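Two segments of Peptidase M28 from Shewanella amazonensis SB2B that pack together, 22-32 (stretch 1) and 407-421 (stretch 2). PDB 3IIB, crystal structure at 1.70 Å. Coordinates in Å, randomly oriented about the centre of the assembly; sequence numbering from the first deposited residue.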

# COMPACT_ATOMS: atom_id res chain seq x y z
N LEU A 22 13.54 -18.09 16.48
CA LEU A 22 13.06 -17.41 17.71
C LEU A 22 12.71 -15.94 17.47
O LEU A 22 11.62 -15.51 17.81
CB LEU A 22 14.05 -17.56 18.88
CG LEU A 22 13.57 -16.90 20.19
CD1 LEU A 22 12.21 -17.49 20.73
CD2 LEU A 22 14.71 -16.96 21.26
N GLY A 23 13.63 -15.18 16.88
CA GLY A 23 13.39 -13.74 16.63
C GLY A 23 12.10 -13.54 15.85
O GLY A 23 11.21 -12.78 16.26
N TYR A 24 11.97 -14.27 14.75
CA TYR A 24 10.76 -14.16 13.91
C TYR A 24 9.52 -14.59 14.70
O TYR A 24 8.47 -13.94 14.66
CB TYR A 24 10.89 -15.01 12.64
CG TYR A 24 9.59 -14.98 11.82
CD1 TYR A 24 9.34 -13.97 10.90
CD2 TYR A 24 8.59 -15.92 12.06
CE1 TYR A 24 8.16 -13.94 10.19
CE2 TYR A 24 7.41 -15.89 11.36
CZ TYR A 24 7.20 -14.90 10.43
OH TYR A 24 6.01 -14.90 9.73
N ASP A 25 9.66 -15.68 15.44
CA ASP A 25 8.54 -16.22 16.22
C ASP A 25 8.05 -15.22 17.27
O ASP A 25 6.87 -15.17 17.55
CB ASP A 25 8.95 -17.51 16.92
CG ASP A 25 9.20 -18.68 15.96
OD1 ASP A 25 8.70 -18.69 14.82
OD2 ASP A 25 9.95 -19.57 16.40
N ILE A 26 8.96 -14.43 17.84
CA ILE A 26 8.56 -13.47 18.87
C ILE A 26 7.73 -12.35 18.22
O ILE A 26 6.67 -11.96 18.74
CB ILE A 26 9.75 -12.89 19.64
CG1 ILE A 26 10.38 -13.98 20.53
CG2 ILE A 26 9.29 -11.78 20.53
CD1 ILE A 26 11.71 -13.59 21.14
N VAL A 27 8.17 -11.87 17.07
CA VAL A 27 7.42 -10.79 16.41
C VAL A 27 6.10 -11.30 15.78
O VAL A 27 5.06 -10.58 15.78
CB VAL A 27 8.24 -9.93 15.43
CG1 VAL A 27 8.81 -10.73 14.26
CG2 VAL A 27 7.35 -8.75 14.90
N GLU A 28 6.10 -12.55 15.33
CA GLU A 28 4.85 -13.17 14.85
C GLU A 28 3.87 -13.23 16.03
O GLU A 28 2.71 -12.90 15.90
CB GLU A 28 5.09 -14.55 14.28
CG GLU A 28 3.91 -15.18 13.57
CD GLU A 28 2.95 -15.94 14.49
OE1 GLU A 28 3.20 -16.10 15.70
OE2 GLU A 28 1.91 -16.40 13.97
N SER A 29 4.40 -13.62 17.19
CA SER A 29 3.55 -13.76 18.38
C SER A 29 2.91 -12.43 18.79
O SER A 29 1.71 -12.34 19.08
CB SER A 29 4.37 -14.37 19.49
OG SER A 29 3.59 -14.49 20.68
N LEU A 30 3.74 -11.38 18.78
CA LEU A 30 3.30 -10.07 19.23
C LEU A 30 2.26 -9.51 18.26
O LEU A 30 1.17 -9.03 18.66
CB LEU A 30 4.51 -9.12 19.35
CG LEU A 30 4.27 -7.65 19.73
CD1 LEU A 30 3.43 -7.45 21.00
CD2 LEU A 30 5.62 -6.90 19.81
N THR A 31 2.57 -9.58 16.97
CA THR A 31 1.69 -8.98 15.96
C THR A 31 0.37 -9.74 15.84
O THR A 31 -0.68 -9.13 15.59
CB THR A 31 2.36 -8.83 14.58
OG1 THR A 31 2.82 -10.10 14.14
CG2 THR A 31 3.54 -7.84 14.65
N VAL A 32 0.38 -11.06 16.04
CA VAL A 32 -0.87 -11.86 15.98
C VAL A 32 -1.67 -11.81 17.28
O VAL A 32 -2.88 -11.56 17.25
CB VAL A 32 -0.58 -13.32 15.62
CG1 VAL A 32 -1.88 -14.20 15.68
CG2 VAL A 32 0.11 -13.40 14.24
N THR A 407 3.04 -4.20 8.92
CA THR A 407 2.55 -5.55 9.20
C THR A 407 3.68 -6.56 9.11
O THR A 407 4.75 -6.27 8.56
CB THR A 407 1.39 -5.95 8.22
OG1 THR A 407 1.83 -5.87 6.87
CG2 THR A 407 0.16 -5.04 8.38
N LEU A 408 3.42 -7.76 9.60
CA LEU A 408 4.46 -8.76 9.81
C LEU A 408 5.21 -9.08 8.54
O LEU A 408 6.43 -9.33 8.55
CB LEU A 408 3.84 -10.03 10.42
CG LEU A 408 4.75 -11.26 10.64
CD1 LEU A 408 5.84 -11.00 11.66
CD2 LEU A 408 3.89 -12.45 11.01
N ASP A 409 4.45 -9.15 7.44
CA ASP A 409 5.01 -9.48 6.13
C ASP A 409 6.02 -8.48 5.60
O ASP A 409 6.65 -8.74 4.55
CB ASP A 409 3.88 -9.65 5.15
CG ASP A 409 2.94 -8.43 5.14
OD1 ASP A 409 2.00 -8.40 5.98
OD2 ASP A 409 3.26 -7.49 4.36
N LYS A 410 6.14 -7.32 6.26
CA LYS A 410 7.17 -6.35 5.91
C LYS A 410 8.56 -6.70 6.46
O LYS A 410 9.52 -6.10 6.03
CB LYS A 410 6.77 -4.95 6.34
CG LYS A 410 5.40 -4.46 5.74
CD LYS A 410 5.24 -4.71 4.22
CE LYS A 410 3.91 -4.17 3.69
NZ LYS A 410 2.74 -4.67 4.48
N ILE A 411 8.64 -7.63 7.40
CA ILE A 411 9.91 -8.03 8.02
C ILE A 411 10.57 -9.09 7.13
O ILE A 411 9.94 -10.11 6.79
CB ILE A 411 9.65 -8.60 9.43
CG1 ILE A 411 9.20 -7.46 10.37
CG2 ILE A 411 10.88 -9.35 10.01
CD1 ILE A 411 8.87 -7.94 11.72
N ASN A 412 11.82 -8.82 6.74
CA ASN A 412 12.65 -9.77 6.06
C ASN A 412 13.28 -10.64 7.13
O ASN A 412 14.02 -10.11 7.95
CB ASN A 412 13.76 -9.06 5.28
CG ASN A 412 14.70 -10.01 4.57
OD1 ASN A 412 15.34 -10.87 5.18
ND2 ASN A 412 14.80 -9.87 3.26
N PRO A 413 12.93 -11.92 7.17
CA PRO A 413 13.40 -12.77 8.28
C PRO A 413 14.91 -12.90 8.36
O PRO A 413 15.45 -12.99 9.45
CB PRO A 413 12.75 -14.15 7.98
CG PRO A 413 11.48 -13.79 7.22
CD PRO A 413 11.93 -12.62 6.34
N GLU A 414 15.58 -12.93 7.21
CA GLU A 414 17.04 -13.03 7.22
C GLU A 414 17.66 -11.78 7.82
O GLU A 414 18.62 -11.87 8.58
CB GLU A 414 17.61 -13.29 5.82
CG GLU A 414 17.22 -14.65 5.25
N ALA A 415 17.13 -10.61 7.47
CA ALA A 415 17.60 -9.36 8.07
C ALA A 415 17.31 -9.29 9.59
O ALA A 415 18.14 -8.81 10.40
CB ALA A 415 16.95 -8.17 7.35
N LEU A 416 16.12 -9.77 9.99
CA LEU A 416 15.76 -9.80 11.42
C LEU A 416 16.79 -10.67 12.17
O LEU A 416 17.28 -10.27 13.24
CB LEU A 416 14.39 -10.39 11.60
CG LEU A 416 13.85 -10.28 13.03
CD1 LEU A 416 13.33 -8.88 13.34
CD2 LEU A 416 12.70 -11.29 13.20
N ALA A 417 17.13 -11.84 11.60
CA ALA A 417 18.09 -12.74 12.18
C ALA A 417 19.48 -12.12 12.31
O ALA A 417 20.18 -12.38 13.30
CB ALA A 417 18.16 -14.08 11.37
N GLN A 418 19.91 -11.34 11.32
CA GLN A 418 21.20 -10.65 11.42
C GLN A 418 21.21 -9.64 12.58
O GLN A 418 22.22 -9.50 13.27
CB GLN A 418 21.53 -9.95 10.11
CG GLN A 418 22.97 -9.38 10.04
CD GLN A 418 23.03 -7.87 10.32
OE1 GLN A 418 22.06 -7.25 10.78
NE2 GLN A 418 24.18 -7.27 10.00
N ASN A 419 20.10 -8.95 12.81
CA ASN A 419 20.02 -8.09 13.97
C ASN A 419 20.10 -8.85 15.29
O ASN A 419 20.79 -8.41 16.22
CB ASN A 419 18.73 -7.28 14.00
CG ASN A 419 18.71 -6.13 13.00
OD1 ASN A 419 19.04 -4.98 13.35
ND2 ASN A 419 18.29 -6.41 11.75
N VAL A 420 19.43 -10.00 15.36
CA VAL A 420 19.48 -10.84 16.55
C VAL A 420 20.95 -11.27 16.81
O VAL A 420 21.45 -11.18 17.94
CB VAL A 420 18.58 -12.08 16.42
CG1 VAL A 420 18.80 -12.98 17.60
CG2 VAL A 420 17.15 -11.66 16.32
N ALA A 421 21.63 -11.63 15.72
CA ALA A 421 23.04 -12.08 15.79
C ALA A 421 23.91 -10.97 16.31
O ALA A 421 24.70 -11.19 17.23
CB ALA A 421 23.57 -12.54 14.41

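Leu 408 is the keystone of this contact. Its CA-to-CB bond points toward the helix of 22-32, and with chi1 t and chi2 p both methyls of Leu 408 meet Tyr 24, CD1 at 4.0 Å from Tyr 24 CE1 and CD2 at 3.5 Å from Tyr 24 OH; CD1 also lies 4.0 Å from Val 27 CG1, and CD2 lies 3.7 Å from Glu 28 CG. Of all the residues here it loses the most surface to the other stretch. Val 27, also directed toward its partner, touches Leu 408, Ile 411 and Leu 416; both its methyls lie against Ile 411 CD1, CG2 at 3.6 Å and CG1 at 3.8 Å, and CG1 is 4.1 Å from Leu 416 CD2. Short and beta-branched, it suits this buried spot.

One helical turn earlier, Gly 23 lets the helices come close, their axes approaching to 9.3 Å at an angle of 111°. Leu 416 CD2 packs on bare backbone, 3.5 Å from Gly 23 C and 3.4 Å from Tyr 24 N. An ideal CB on Gly 23 would stand only 3.0 Å from Val 420 CG2, a tight fit.

Toward the exposed margin, Tyr 24 starts sideways, but its end comes nearer, laying the ring obliquely against Leu 408 and Pro 413, with Tyr 24 CD1 4.3 Å from Pro 413 CG. Pro 413 opens the second helix, where its lack of an amide hydrogen costs little; Asn 412 caps that helix, its OD1 accepting from Ala 415 N at 2.9 Å.

No hydrogen bond crosses the interface. Thr 31 OG1 donates to Val 27 O at 2.8 Å, yet lies 3.9 Å from Leu 408 CB. Glu 28 lends its aliphatic portion to Leu 408, while its carboxylate leads away to partners elsewhere in the structure. The rule is apolar packing across, with no hydrogen bond between the stretches.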